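Local coordinates for putative Nitroreductase (Anabaena variabilis ATCC 29413, PDB 3EO7), which binds flavin mononucleotide and probably acts as an FMN-dependent oxidoreductase of the nitroreductase family, at residues I49-Y54 with Q69-L74; Y112-G117 with D142-L147; S159-I164 with I243-S248; T203-H208 with L237-D242. All blocks are in the same frame, centred on the assembly; numbering follows the deposited sequence.

All four contacts belong to one antiparallel sheet of the chain and the elements packed around it, away from the FMN site. Contact 1 lies at the surface by the outermost strand 47-50, while contact 4 adds the opposite outermost strand, 205-207. Contact 2 is the buried one, and contacts 3 and 4 are partly buried. Strands 109-115 and 162-169, neighbours in the sheet, tie contact 2 to contact 3, and Gln245 OE1 links contact 3 to Asp239 of contact 4. Backbone hydrogen bonds join the segments of contact 4 alone. Contact 1 relies on aromatic and apolar packing, contact 2 on an arginine lying over an indole, and contacts 2 and 3 each use a bridging water.

Contact 1 (I49-Y54 with Q69-L74); sequences IDLKPY and QWWQRL. With ACT (acetate ion), chain F.
Aromatic contacts dominate where the end of strand 47-50 and the following 3-10 turn meet helix 66-82. CB of Trp71 sits over the face of the Tyr54 ring, 3.5 Å from its centroid, a CH-pi contact. The two aromatic side chains run side by side in the same direction, their planes 28° apart but slid so they barely overlap. On one face of the indole lies an acetate, probably from the crystallisation liquor, its OXT 3.3 Å from Trp71 CE2; Trp70 CZ3 lies over the opposite face. Tyr54 OH donates to the acetate O at 2.6 Å. Apolar contacts finish the six-membered end of the indole: Ile49 CD1 reaches Trp71 CH2 at 4.0 Å, and Leu51 CD2 reaches Trp71 CE3 at 3.9 Å, both crossing it at about a right angle. No hydrogen bond joins the segments; a CA-H...O contact brings Gln72 CA 3.5 Å from Tyr54 O. Ahead of the 3-10 turn, Asp50 OD1 takes both the backbone N of Lys52, forming an Asx turn, and Lys52 NZ, 2.8 Å away, in a salt bridge. Tyrosine and tryptophan suit this partly exposed seam: broad apolar faces, with the tyrosine hydroxyl as the polar end.

Contact 2 (Y112-G117 with D142-L147); sequences YVVSRG and DVWQSL
Arg116, just beyond strand 109-115, lays its whole side chain across the indole of Trp144, in the first turn of helix 144-150. CG is anti to the backbone N (chi1 -167°), and the extended chain crosses the ring face. CB begins over the six-membered side, 3.7 Å from Trp144 CD2, and CG follows, 3.6 Å from Trp144 CG. CD then stands over the five-membered ring, 3.5 Å from its centroid, a CH-pi contact. NE lies 3.4 Å from Trp144 CD1, where the guanidinium is nearly parallel to the indole, the planes only 13° apart. At the tip NH1 bonds to Thr160 O and NH2 forms a salt bridge with Glu158, while Trp144 NE1 bonds to Leu157 O. Val114 CG1 packs 3.5 Å from Val143 CG2, burying the strand's apolar face against the helix start. A water donates to Ser115 O and, at 2.5 Å, to Asp142 OD1, and accepts from Val143 N at 2.7 Å. An alanine in place of Trp144 would probably leave the arginine chain without its flat support and lose the bond to Leu157. Arginine thus suits this partly exposed margin, its methylenes on the indole, its charge paired with Glu158.

Contact 3 (S159-I164 with I243-S248); sequences STQLAI and IQQNIS
The flat groups here are amides rather than rings. Over one face of the Gln245 carboxamide lies Ser159 O, 3.6 Å from Gln245 CD, and the same oxygen is 3.4 Å from Gln245 CG. On that same side, but off beyond the oxygen end, Thr160 CG2 comes 3.9 Å from Gln245 OE1. From the other side of the amide plane the backbone N of Asp239 bonds to OE1. The group is sent there by CG lying anti to the carbonyl carbon (chi1 -62°), with an extended chain beyond. OE1 also accepts from a water at 2.6 Å, and that water in turn accepts from Gln161 N at 2.9 Å, joining the 3-10 turn 243-245 to the residue just before strand 162-169. NE2 bonds to Asp242 OD2, so both ends of the amide have partners. Alongside, Ser159 OG touches Ile247 CD1 at 3.5 Å, the small serine allowing the branched residue to close in. Ile247 holds CG1 in the crowded position between backbone N and carbonyl carbon (chi1 62°), which sets both CG2 and CD1 against Ser159 OG. A leucine in place of Gln245 would probably lose the water bridge and the bonds to Asp239 and Asp242, loosening the loop from the strand. Without a direct hydrogen bond between the segments, the joint depends on a buried glutamine whose carbonyl is gripped by two donors: a polar, water-mediated attachment.

Contact 4 (T203-H208 with L237-D242); sequences TDYRPH and LADLLD
Tyr205 turns the rim of its ring to strand 229-239, with Leu237 O at its edge. Along that rim CD1 touches Leu237 CB and CE1 touches Asp239 CB, each at 3.8 Å, while its OH bonds to Trp70 NE1. Pro207 lies on the same sheet face, its CB 4.0 Å from Leu237 CD2, and packs on helix 181-202. Arg206 and Ala238 point to the other face. There Arg206 NH1 stands over the centre of the His208 ring, whose edge meets Ala238 CB, a methyl small enough to fit. NE and NH2 of Arg206 form salt bridges with Asp369 and Asp373. Strand 205-207 is an outermost strand of the antiparallel sheet, paired with 229-239. The hydrogen-bonded pair Arg206 and Ala238 exchanges bonds of 2.8 Å, Arg206 N to Ala238 O and Ala238 N to Arg206 O. Leu240 N adds a bond to Asp204 O at 2.8 Å, the donor standing above the carbonyl plane. Asp204, with positive phi (58°), is the C-prime residue of the Schellman motif ending helix 181-202. Its CB lies 3.8 Å from CD2 of Leu241 in the type I turn 239-242, where Asp239 OD1 accepts from Leu241 N in an Asx turn and also pairs with Arg73.

Contact 1 (I49-Y54 with Q69-L74)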
loop_
_atom_site.group_PDB
_atom_site.type_symbol
_atom_site.label_atom_id
_atom_site.label_comp_id
_atom_site.label_asym_id
_atom_site.label_seq_id
_atom_site.Cartn_x
_atom_site.Cartn_y
_atom_site.Cartn_z
ATOM N N ILE A 49 21.084 -3.257 16.426
ATOM C CA ILE A 49 20.955 -1.917 16.970
ATOM C C ILE A 49 19.557 -1.833 17.590
ATOM O O ILE A 49 18.562 -1.909 16.900
ATOM C CB ILE A 49 21.081 -0.838 15.909
ATOM C CG1 ILE A 49 22.398 -0.986 15.134
ATOM C CG2 ILE A 49 20.928 0.555 16.540
ATOM C CD1 ILE A 49 22.588 0.101 14.085
ATOM N N ASP A 50 19.491 -1.690 18.907
ATOM C CA ASP A 50 18.212 -1.617 19.598
ATOM C C ASP A 50 17.632 -0.233 19.469
ATOM O O ASP A 50 18.239 0.736 19.928
ATOM C CB ASP A 50 18.428 -1.947 21.080
ATOM C CG ASP A 50 17.152 -1.950 21.899
ATOM O OD1 ASP A 50 16.031 -1.793 21.356
ATOM O OD2 ASP A 50 17.308 -2.110 23.134
ATOM N N LEU A 51 16.444 -0.133 18.883
ATOM C CA LEU A 51 15.809 1.169 18.675
ATOM C C LEU A 51 14.837 1.541 19.783
ATOM O O LEU A 51 14.314 2.646 19.803
ATOM C CB LEU A 51 15.075 1.207 17.341
ATOM C CG LEU A 51 15.929 1.052 16.078
ATOM C CD1 LEU A 51 15.045 0.857 14.853
ATOM C CD2 LEU A 51 16.854 2.249 15.910
ATOM N N LYS A 52 14.539 0.602 20.663
ATOM C CA LYS A 52 13.572 0.859 21.730
ATOM C C LYS A 52 13.919 2.012 22.679
ATOM O O LYS A 52 13.026 2.769 23.052
ATOM C CB LYS A 52 13.286 -0.426 22.517
ATOM C CG LYS A 52 12.557 -1.469 21.682
ATOM C CD LYS A 52 12.203 -2.708 22.454
ATOM C CE LYS A 52 13.419 -3.450 22.975
ATOM N NZ LYS A 52 14.338 -3.954 21.904
ATOM N N PRO A 53 15.192 2.157 23.084
ATOM C CA PRO A 53 15.518 3.302 23.955
ATOM C C PRO A 53 15.174 4.679 23.390
ATOM O O PRO A 53 15.051 5.645 24.151
ATOM C CB PRO A 53 17.019 3.168 24.160
ATOM C CG PRO A 53 17.279 1.697 23.998
ATOM C CD PRO A 53 16.377 1.304 22.860
ATOM N N TYR A 54 14.960 4.767 22.082
ATOM C CA TYR A 54 14.664 6.053 21.437
ATOM C C TYR A 54 13.199 6.241 21.099
ATOM O O TYR A 54 12.825 7.264 20.534
ATOM C CB TYR A 54 15.523 6.194 20.179
ATOM C CG TYR A 54 16.965 5.970 20.458
ATOM C CD1 TYR A 54 17.732 6.979 21.047
ATOM C CD2 TYR A 54 17.577 4.766 20.141
ATOM C CE1 TYR A 54 19.070 6.797 21.312
ATOM C CE2 TYR A 54 18.927 4.560 20.437
ATOM C CZ TYR A 54 19.664 5.589 21.004
ATOM O OH TYR A 54 20.991 5.419 21.299
ATOM N N GLN A 69 18.569 12.556 19.283
ATOM C CA GLN A 69 17.417 13.103 18.569
ATOM C C GLN A 69 17.338 12.448 17.188
ATOM O O GLN A 69 16.255 12.146 16.715
ATOM C CB GLN A 69 17.497 14.616 18.417
ATOM C CG GLN A 69 17.445 15.380 19.734
ATOM C CD GLN A 69 17.850 16.840 19.558
ATOM O OE1 GLN A 69 17.607 17.433 18.503
ATOM N NE2 GLN A 69 18.469 17.419 20.581
ATOM N N TRP A 70 18.490 12.180 16.571
ATOM C CA TRP A 70 18.455 11.534 15.260
ATOM C C TRP A 70 17.923 10.102 15.369
ATOM O O TRP A 70 17.014 9.703 14.627
ATOM C CB TRP A 70 19.810 11.568 14.550
ATOM C CG TRP A 70 19.580 11.016 13.204
ATOM C CD1 TRP A 70 18.936 11.637 12.156
ATOM C CD2 TRP A 70 19.798 9.661 12.792
ATOM N NE1 TRP A 70 18.772 10.748 11.110
ATOM C CE2 TRP A 70 19.321 9.542 11.463
ATOM C CE3 TRP A 70 20.377 8.545 13.404
ATOM C CZ2 TRP A 70 19.418 8.349 10.743
ATOM C CZ3 TRP A 70 20.469 7.377 12.692
ATOM C CH2 TRP A 70 20.001 7.285 11.379
ATOM N N TRP A 71 18.462 9.340 16.309
ATOM C CA TRP A 71 18.029 7.955 16.497
ATOM C C TRP A 71 16.541 7.897 16.852
ATOM O O TRP A 71 15.868 6.966 16.428
ATOM C CB TRP A 71 18.869 7.225 17.534
ATOM C CG TRP A 71 20.228 6.807 17.019
ATOM C CD1 TRP A 71 21.434 7.371 17.312
ATOM C CD2 TRP A 71 20.485 5.776 16.063
ATOM N NE1 TRP A 71 22.437 6.717 16.625
ATOM C CE2 TRP A 71 21.881 5.737 15.853
ATOM C CE3 TRP A 71 19.680 4.838 15.415
ATOM C CZ2 TRP A 71 22.479 4.823 14.994
ATOM C CZ3 TRP A 71 20.270 3.932 14.560
ATOM C CH2 TRP A 71 21.660 3.935 14.358
ATOM N N GLN A 72 16.035 8.855 17.629
ATOM C CA GLN A 72 14.597 8.920 17.961
ATOM C C GLN A 72 13.749 9.041 16.698
ATOM O O GLN A 72 12.714 8.403 16.578
ATOM C CB GLN A 72 14.242 10.110 18.846
ATOM C CG GLN A 72 14.607 9.982 20.311
ATOM C CD GLN A 72 14.407 11.298 21.081
ATOM O OE1 GLN A 72 13.551 12.122 20.721
ATOM N NE2 GLN A 72 15.206 11.499 22.138
ATOM N N ARG A 73 14.198 9.855 15.758
ATOM C CA ARG A 73 13.467 10.024 14.510
ATOM C C ARG A 73 13.443 8.726 13.704
ATOM O O ARG A 73 12.392 8.334 13.220
ATOM C CB ARG A 73 14.078 11.165 13.682
ATOM C CG ARG A 73 14.004 12.537 14.343
ATOM C CD ARG A 73 14.905 13.513 13.600
ATOM N NE ARG A 73 14.357 13.791 12.275
ATOM C CZ ARG A 73 15.043 14.271 11.248
ATOM N NH1 ARG A 73 16.355 14.495 11.350
ATOM N NH2 ARG A 73 14.428 14.487 10.105
ATOM N N LEU A 74 14.592 8.046 13.571
ATOM C CA LEU A 74 14.620 6.771 12.814
ATOM C C LEU A 74 13.772 5.692 13.518
ATOM O O LEU A 74 13.023 4.940 12.892
ATOM C CB LEU A 74 16.073 6.251 12.654
ATOM C CG LEU A 74 16.171 4.934 11.829
ATOM C CD1 LEU A 74 15.644 5.147 10.400
ATOM C CD2 LEU A 74 17.632 4.384 11.856
HETATM C C ACT F . 23.000 3.550 19.143
HETATM O O ACT F . 22.039 3.475 19.951
HETATM O OXT ACT F . 22.701 3.313 17.966
HETATM C CH3 ACT F . 24.413 3.894 19.530
#

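Contact 2 (Y112-G117 with D142-L147)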
loop_
_atom_site.group_PDB
_atom_site.type_symbol
_atom_site.label_atom_id
_atom_site.label_comp_id
_atom_site.label_asym_id
_atom_site.label_seq_id
_atom_site.Cartn_x
_atom_site.Cartn_y
_atom_site.Cartn_z
ATOM N N TYR A 112 13.959 -2.959 4.843
ATOM C CA TYR A 112 15.392 -2.819 4.968
ATOM C C TYR A 112 15.769 -1.348 5.004
ATOM O O TYR A 112 15.080 -0.526 4.433
ATOM C CB TYR A 112 16.094 -3.446 3.773
ATOM C CG TYR A 112 15.889 -4.927 3.681
ATOM C CD1 TYR A 112 14.762 -5.448 3.075
ATOM C CD2 TYR A 112 16.820 -5.794 4.217
ATOM C CE1 TYR A 112 14.537 -6.821 3.023
ATOM C CE2 TYR A 112 16.624 -7.172 4.179
ATOM C CZ TYR A 112 15.500 -7.681 3.563
ATOM O OH TYR A 112 15.330 -9.040 3.523
ATOM N N VAL A 113 16.875 -1.046 5.673
ATOM C CA VAL A 113 17.458 0.283 5.618
ATOM C C VAL A 113 18.849 0.140 5.005
ATOM O O VAL A 113 19.661 -0.725 5.423
ATOM C CB VAL A 113 17.578 0.951 7.001
ATOM C CG1 VAL A 113 18.354 2.263 6.910
ATOM C CG2 VAL A 113 16.192 1.201 7.627
ATOM N N VAL A 114 19.118 0.987 4.027
ATOM C CA VAL A 114 20.429 1.046 3.350
ATOM C C VAL A 114 21.092 2.342 3.779
ATOM O O VAL A 114 20.490 3.403 3.676
ATOM C CB VAL A 114 20.321 0.955 1.829
ATOM C CG1 VAL A 114 21.719 1.064 1.178
ATOM C CG2 VAL A 114 19.653 -0.342 1.427
ATOM N N SER A 115 22.318 2.245 4.290
ATOM C CA SER A 115 23.049 3.434 4.726
ATOM C C SER A 115 24.196 3.786 3.795
ATOM O O SER A 115 25.038 2.947 3.467
ATOM C CB SER A 115 23.594 3.239 6.124
ATOM O OG SER A 115 24.400 4.367 6.519
ATOM N N ARG A 116 24.262 5.048 3.435
ATOM C CA ARG A 116 25.374 5.575 2.674
ATOM C C ARG A 116 26.644 5.643 3.531
ATOM O O ARG A 116 27.756 5.725 2.992
ATOM C CB ARG A 116 25.031 6.972 2.186
ATOM C CG ARG A 116 25.984 7.505 1.111
ATOM C CD ARG A 116 25.341 8.722 0.486
ATOM N NE ARG A 116 26.078 9.140 -0.707
ATOM C CZ ARG A 116 25.656 10.072 -1.555
ATOM N NH1 ARG A 116 24.514 10.682 -1.348
ATOM N NH2 ARG A 116 26.369 10.373 -2.628
ATOM N N GLY A 117 26.474 5.707 4.857
ATOM C CA GLY A 117 27.587 5.810 5.791
ATOM C C GLY A 117 27.630 7.224 6.318
ATOM O O GLY A 117 27.995 8.148 5.598
ATOM N N ASP A 142 30.422 -0.198 1.565
ATOM C CA ASP A 142 29.748 0.932 0.919
ATOM C C ASP A 142 29.033 0.437 -0.322
ATOM O O ASP A 142 29.654 0.169 -1.356
ATOM C CB ASP A 142 30.666 2.095 0.568
ATOM C CG ASP A 142 29.877 3.373 0.326
ATOM O OD1 ASP A 142 29.103 3.759 1.230
ATOM O OD2 ASP A 142 30.017 3.998 -0.739
ATOM N N VAL A 143 27.711 0.400 -0.210
ATOM C CA VAL A 143 26.812 -0.146 -1.215
ATOM C C VAL A 143 26.035 0.947 -1.958
ATOM O O VAL A 143 25.269 0.645 -2.880
ATOM C CB VAL A 143 25.767 -1.078 -0.559
ATOM C CG1 VAL A 143 26.437 -2.288 0.153
ATOM C CG2 VAL A 143 24.874 -0.307 0.412
ATOM N N TRP A 144 26.251 2.210 -1.596
ATOM C CA TRP A 144 25.423 3.291 -2.149
ATOM C C TRP A 144 25.515 3.407 -3.671
ATOM O O TRP A 144 24.479 3.506 -4.356
ATOM C CB TRP A 144 25.747 4.633 -1.474
ATOM C CG TRP A 144 24.651 5.617 -1.584
ATOM C CD1 TRP A 144 24.577 6.662 -2.433
ATOM C CD2 TRP A 144 23.427 5.610 -0.847
ATOM N NE1 TRP A 144 23.414 7.348 -2.243
ATOM C CE2 TRP A 144 22.686 6.720 -1.266
ATOM C CE3 TRP A 144 22.908 4.797 0.158
ATOM C CZ2 TRP A 144 21.450 7.047 -0.715
ATOM C CZ3 TRP A 144 21.684 5.116 0.699
ATOM C CH2 TRP A 144 20.962 6.225 0.257
ATOM N N GLN A 145 26.734 3.388 -4.203
ATOM C CA GLN A 145 26.893 3.480 -5.642
ATOM C C GLN A 145 26.164 2.348 -6.375
ATOM O O GLN A 145 25.549 2.588 -7.428
ATOM C CB GLN A 145 28.354 3.569 -6.054
ATOM C CG GLN A 145 28.480 3.773 -7.548
ATOM C CD GLN A 145 29.873 4.088 -7.973
ATOM O OE1 GLN A 145 30.595 4.808 -7.285
ATOM N NE2 GLN A 145 30.264 3.564 -9.125
ATOM N N SER A 146 26.225 1.132 -5.832
ATOM C CA SER A 146 25.508 -0.008 -6.430
ATOM C C SER A 146 23.990 0.256 -6.442
ATOM O O SER A 146 23.288 -0.109 -7.393
ATOM C CB SER A 146 25.835 -1.339 -5.730
ATOM O OG SER A 146 25.427 -1.364 -4.370
ATOM N N LEU A 147 23.487 0.883 -5.385
ATOM C CA LEU A 147 22.071 1.221 -5.312
ATOM C C LEU A 147 21.753 2.298 -6.347
ATOM O O LEU A 147 20.732 2.234 -7.028
ATOM C CB LEU A 147 21.666 1.661 -3.895
ATOM C CG LEU A 147 20.155 1.950 -3.742
ATOM C CD1 LEU A 147 19.247 0.747 -4.167
ATOM C CD2 LEU A 147 19.910 2.358 -2.284
HETATM O O HOH W 1 26.920 2.534 1.328
#

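Contact 3 (S159-I164 with I243-S248)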
loop_
_atom_site.group_PDB
_atom_site.type_symbol
_atom_site.label_atom_id
_atom_site.label_comp_id
_atom_site.label_asym_id
_atom_site.label_seq_id
_atom_site.Cartn_x
_atom_site.Cartn_y
_atom_site.Cartn_z
ATOM N N SER A 159 21.288 13.123 -3.032
ATOM C CA SER A 159 21.111 14.061 -1.926
ATOM C C SER A 159 20.983 13.416 -0.536
ATOM O O SER A 159 21.270 14.028 0.500
ATOM C CB SER A 159 19.776 14.836 -2.153
ATOM O OG SER A 159 19.347 14.781 -3.516
ATOM N N THR A 160 20.611 12.159 -0.537
ATOM C CA THR A 160 20.266 11.451 0.683
ATOM C C THR A 160 21.365 10.531 1.206
ATOM O O THR A 160 22.333 10.229 0.500
ATOM C CB THR A 160 18.954 10.671 0.448
ATOM O OG1 THR A 160 19.117 9.794 -0.677
ATOM C CG2 THR A 160 17.795 11.661 0.207
ATOM N N GLN A 161 21.183 10.112 2.458
ATOM C CA GLN A 161 22.146 9.313 3.197
ATOM C C GLN A 161 21.637 7.940 3.641
ATOM O O GLN A 161 22.414 7.120 4.155
ATOM C CB GLN A 161 22.554 10.116 4.449
ATOM C CG GLN A 161 23.064 11.496 4.108
ATOM C CD GLN A 161 24.399 11.433 3.427
ATOM O OE1 GLN A 161 25.257 10.632 3.815
ATOM N NE2 GLN A 161 24.602 12.284 2.402
ATOM N N LEU A 162 20.332 7.728 3.519
ATOM C CA LEU A 162 19.754 6.437 3.806
ATOM C C LEU A 162 18.494 6.234 2.968
ATOM O O LEU A 162 17.896 7.172 2.494
ATOM C CB LEU A 162 19.460 6.235 5.293
ATOM C CG LEU A 162 18.289 6.934 5.972
ATOM C CD1 LEU A 162 18.161 6.350 7.380
ATOM C CD2 LEU A 162 18.495 8.427 6.001
ATOM N N ALA A 163 18.133 4.982 2.809
ATOM C CA ALA A 163 16.974 4.579 2.041
ATOM C C ALA A 163 16.342 3.371 2.688
ATOM O O ALA A 163 17.021 2.521 3.287
ATOM C CB ALA A 163 17.371 4.210 0.584
ATOM N N ILE A 164 15.033 3.309 2.565
ATOM C CA ILE A 164 14.322 2.093 2.897
ATOM C C ILE A 164 14.164 1.329 1.583
ATOM O O ILE A 164 13.940 1.919 0.530
ATOM C CB ILE A 164 12.917 2.406 3.492
ATOM C CG1 ILE A 164 13.079 2.765 4.970
ATOM C CG2 ILE A 164 11.974 1.183 3.400
ATOM C CD1 ILE A 164 11.759 3.294 5.666
ATOM N N ILE A 243 18.393 21.529 4.654
ATOM C CA ILE A 243 17.932 22.333 3.532
ATOM C C ILE A 243 18.263 21.644 2.219
ATOM O O ILE A 243 17.483 21.649 1.281
ATOM C CB ILE A 243 18.602 23.741 3.521
ATOM C CG1 ILE A 243 18.203 24.558 4.768
ATOM C CG2 ILE A 243 18.218 24.477 2.255
ATOM C CD1 ILE A 243 18.999 25.829 5.002
ATOM N N GLN A 244 19.434 21.018 2.160
ATOM C CA GLN A 244 19.882 20.363 0.920
ATOM C C GLN A 244 19.110 19.091 0.520
ATOM O O GLN A 244 19.220 18.624 -0.617
ATOM C CB GLN A 244 21.371 20.069 1.030
ATOM C CG GLN A 244 22.167 21.361 1.127
ATOM C CD GLN A 244 22.083 22.130 -0.169
ATOM O OE1 GLN A 244 22.423 21.586 -1.213
ATOM N NE2 GLN A 244 21.635 23.388 -0.124
ATOM N N GLN A 245 18.309 18.571 1.431
ATOM C CA GLN A 245 17.501 17.398 1.157
ATOM C C GLN A 245 16.021 17.734 0.865
ATOM O O GLN A 245 15.206 16.843 0.709
ATOM C CB GLN A 245 17.691 16.378 2.285
ATOM C CG GLN A 245 19.127 15.881 2.408
ATOM C CD GLN A 245 19.277 14.755 3.418
ATOM O OE1 GLN A 245 18.538 13.760 3.381
ATOM N NE2 GLN A 245 20.241 14.907 4.330
ATOM N N ASN A 246 15.670 19.021 0.787
ATOM C CA ASN A 246 14.304 19.429 0.417
ATOM C C ASN A 246 14.273 19.538 -1.111
ATOM O O ASN A 246 14.124 20.616 -1.690
ATOM C CB ASN A 246 13.866 20.744 1.076
ATOM C CG ASN A 246 12.392 21.092 0.787
ATOM O OD1 ASN A 246 11.591 20.236 0.396
ATOM N ND2 ASN A 246 12.039 22.369 0.975
ATOM N N ILE A 247 14.386 18.380 -1.740
ATOM C CA ILE A 247 14.490 18.265 -3.194
ATOM C C ILE A 247 13.165 18.005 -3.838
ATOM O O ILE A 247 12.210 17.540 -3.209
ATOM C CB ILE A 247 15.481 17.147 -3.603
ATOM C CG1 ILE A 247 15.016 15.779 -3.114
ATOM C CG2 ILE A 247 16.901 17.471 -3.081
ATOM C CD1 ILE A 247 15.849 14.621 -3.610
ATOM N N SER A 248 13.108 18.285 -5.132
ATOM C CA SER A 248 11.912 18.066 -5.896
ATOM C C SER A 248 11.532 16.596 -5.984
ATOM O O SER A 248 12.402 15.754 -6.148
ATOM C CB SER A 248 12.148 18.574 -7.319
ATOM O OG SER A 248 11.161 18.115 -8.204
HETATM O O HOH W 2 19.021 11.255 4.013
#

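Contact 4 (T203-H208 with L237-D242)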
loop_
_atom_site.group_PDB
_atom_site.type_symbol
_atom_site.label_atom_id
_atom_site.label_comp_id
_atom_site.label_asym_id
_atom_site.label_seq_id
_atom_site.Cartn_x
_atom_site.Cartn_y
_atom_site.Cartn_z
ATOM N N THR A 203 8.310 12.654 11.527
ATOM C CA THR A 203 9.722 12.718 11.883
ATOM C C THR A 203 10.582 13.630 10.964
ATOM O O THR A 203 11.806 13.531 10.942
ATOM C CB THR A 203 10.316 11.309 11.973
ATOM O OG1 THR A 203 10.108 10.623 10.750
ATOM C CG2 THR A 203 9.677 10.503 13.146
ATOM N N ASP A 204 9.932 14.544 10.261
ATOM C CA ASP A 204 10.606 15.506 9.378
ATOM C C ASP A 204 11.462 14.883 8.281
ATOM O O ASP A 204 12.547 15.369 7.961
ATOM C CB ASP A 204 11.398 16.535 10.191
ATOM C CG ASP A 204 10.524 17.357 11.072
ATOM O OD1 ASP A 204 9.540 17.927 10.576
ATOM O OD2 ASP A 204 10.840 17.436 12.260
ATOM N N TYR A 205 10.953 13.787 7.744
ATOM C CA TYR A 205 11.548 13.085 6.603
ATOM C C TYR A 205 10.535 13.108 5.469
ATOM O O TYR A 205 9.326 13.312 5.696
ATOM C CB TYR A 205 11.867 11.629 6.940
ATOM C CG TYR A 205 13.248 11.421 7.497
ATOM C CD1 TYR A 205 14.331 11.363 6.636
ATOM C CD2 TYR A 205 13.482 11.306 8.848
ATOM C CE1 TYR A 205 15.604 11.187 7.092
ATOM C CE2 TYR A 205 14.786 11.115 9.324
ATOM C CZ TYR A 205 15.829 11.056 8.425
ATOM O OH TYR A 205 17.140 10.882 8.813
ATOM N N ARG A 206 11.044 12.948 4.253
ATOM C CA ARG A 206 10.197 12.750 3.072
ATOM C C ARG A 206 10.781 11.576 2.281
ATOM O O ARG A 206 11.949 11.604 1.864
ATOM C CB ARG A 206 10.101 13.959 2.159
ATOM C CG ARG A 206 9.114 13.681 1.001
ATOM C CD ARG A 206 9.153 14.732 -0.048
ATOM N NE ARG A 206 7.987 14.615 -0.922
ATOM C CZ ARG A 206 7.887 13.821 -1.982
ATOM N NH1 ARG A 206 8.878 13.018 -2.363
ATOM N NH2 ARG A 206 6.760 13.838 -2.672
ATOM N N PRO A 207 9.975 10.541 2.060
ATOM C CA PRO A 207 10.467 9.445 1.231
ATOM C C PRO A 207 10.270 9.826 -0.239
ATOM O O PRO A 207 9.333 10.553 -0.560
ATOM C CB PRO A 207 9.527 8.276 1.596
ATOM C CG PRO A 207 8.274 8.918 2.091
ATOM C CD PRO A 207 8.604 10.318 2.546
ATOM N N HIS A 208 11.189 9.385 -1.079
ATOM C CA HIS A 208 11.120 9.540 -2.514
ATOM C C HIS A 208 10.938 8.153 -3.079
ATOM O O HIS A 208 11.812 7.287 -2.940
ATOM C CB HIS A 208 12.366 10.203 -3.023
ATOM C CG HIS A 208 12.423 11.653 -2.675
ATOM N ND1 HIS A 208 12.148 12.645 -3.594
ATOM C CD2 HIS A 208 12.667 12.277 -1.494
ATOM C CE1 HIS A 208 12.232 13.822 -2.992
ATOM N NE2 HIS A 208 12.552 13.629 -1.717
ATOM N N LEU A 237 15.277 8.323 1.919
ATOM C CA LEU A 237 14.673 9.115 2.965
ATOM C C LEU A 237 15.376 10.462 3.072
ATOM O O LEU A 237 16.521 10.531 3.530
ATOM C CB LEU A 237 14.757 8.382 4.295
ATOM C CG LEU A 237 13.977 7.078 4.388
ATOM C CD1 LEU A 237 14.163 6.496 5.807
ATOM C CD2 LEU A 237 12.504 7.245 4.033
ATOM N N ALA A 238 14.680 11.521 2.656
ATOM C CA ALA A 238 15.226 12.884 2.682
ATOM C C ALA A 238 14.936 13.540 4.014
ATOM O O ALA A 238 13.760 13.644 4.394
ATOM C CB ALA A 238 14.598 13.719 1.566
ATOM N N ASP A 239 15.988 14.030 4.658
ATOM C CA ASP A 239 15.892 14.686 5.942
ATOM C C ASP A 239 15.507 16.149 5.716
ATOM O O ASP A 239 16.333 16.961 5.299
ATOM C CB ASP A 239 17.232 14.602 6.640
ATOM C CG ASP A 239 17.207 15.194 8.030
ATOM O OD1 ASP A 239 16.229 15.881 8.388
ATOM O OD2 ASP A 239 18.206 14.989 8.750
ATOM N N LEU A 240 14.254 16.469 5.977
ATOM C CA LEU A 240 13.756 17.808 5.741
ATOM C C LEU A 240 14.364 18.875 6.667
ATOM O O LEU A 240 14.212 20.080 6.428
ATOM C CB LEU A 240 12.220 17.824 5.783
ATOM C CG LEU A 240 11.497 16.956 4.754
ATOM C CD1 LEU A 240 10.007 17.072 4.986
ATOM C CD2 LEU A 240 11.871 17.303 3.283
ATOM N N LEU A 241 15.081 18.453 7.696
ATOM C CA LEU A 241 15.783 19.408 8.552
ATOM C C LEU A 241 17.106 19.837 7.897
ATOM O O LEU A 241 17.759 20.763 8.361
ATOM C CB LEU A 241 16.014 18.818 9.929
ATOM C CG LEU A 241 14.715 18.401 10.629
ATOM C CD1 LEU A 241 15.084 17.904 12.011
ATOM C CD2 LEU A 241 13.706 19.531 10.667
ATOM N N ASP A 242 17.492 19.161 6.814
ATOM C CA ASP A 242 18.670 19.528 6.015
ATOM C C ASP A 242 18.124 20.233 4.768
ATOM O O ASP A 242 17.467 19.609 3.939
ATOM C CB ASP A 242 19.464 18.272 5.665
ATOM C CG ASP A 242 20.694 18.520 4.788
ATOM O OD1 ASP A 242 20.923 19.648 4.319
ATOM O OD2 ASP A 242 21.448 17.533 4.582
#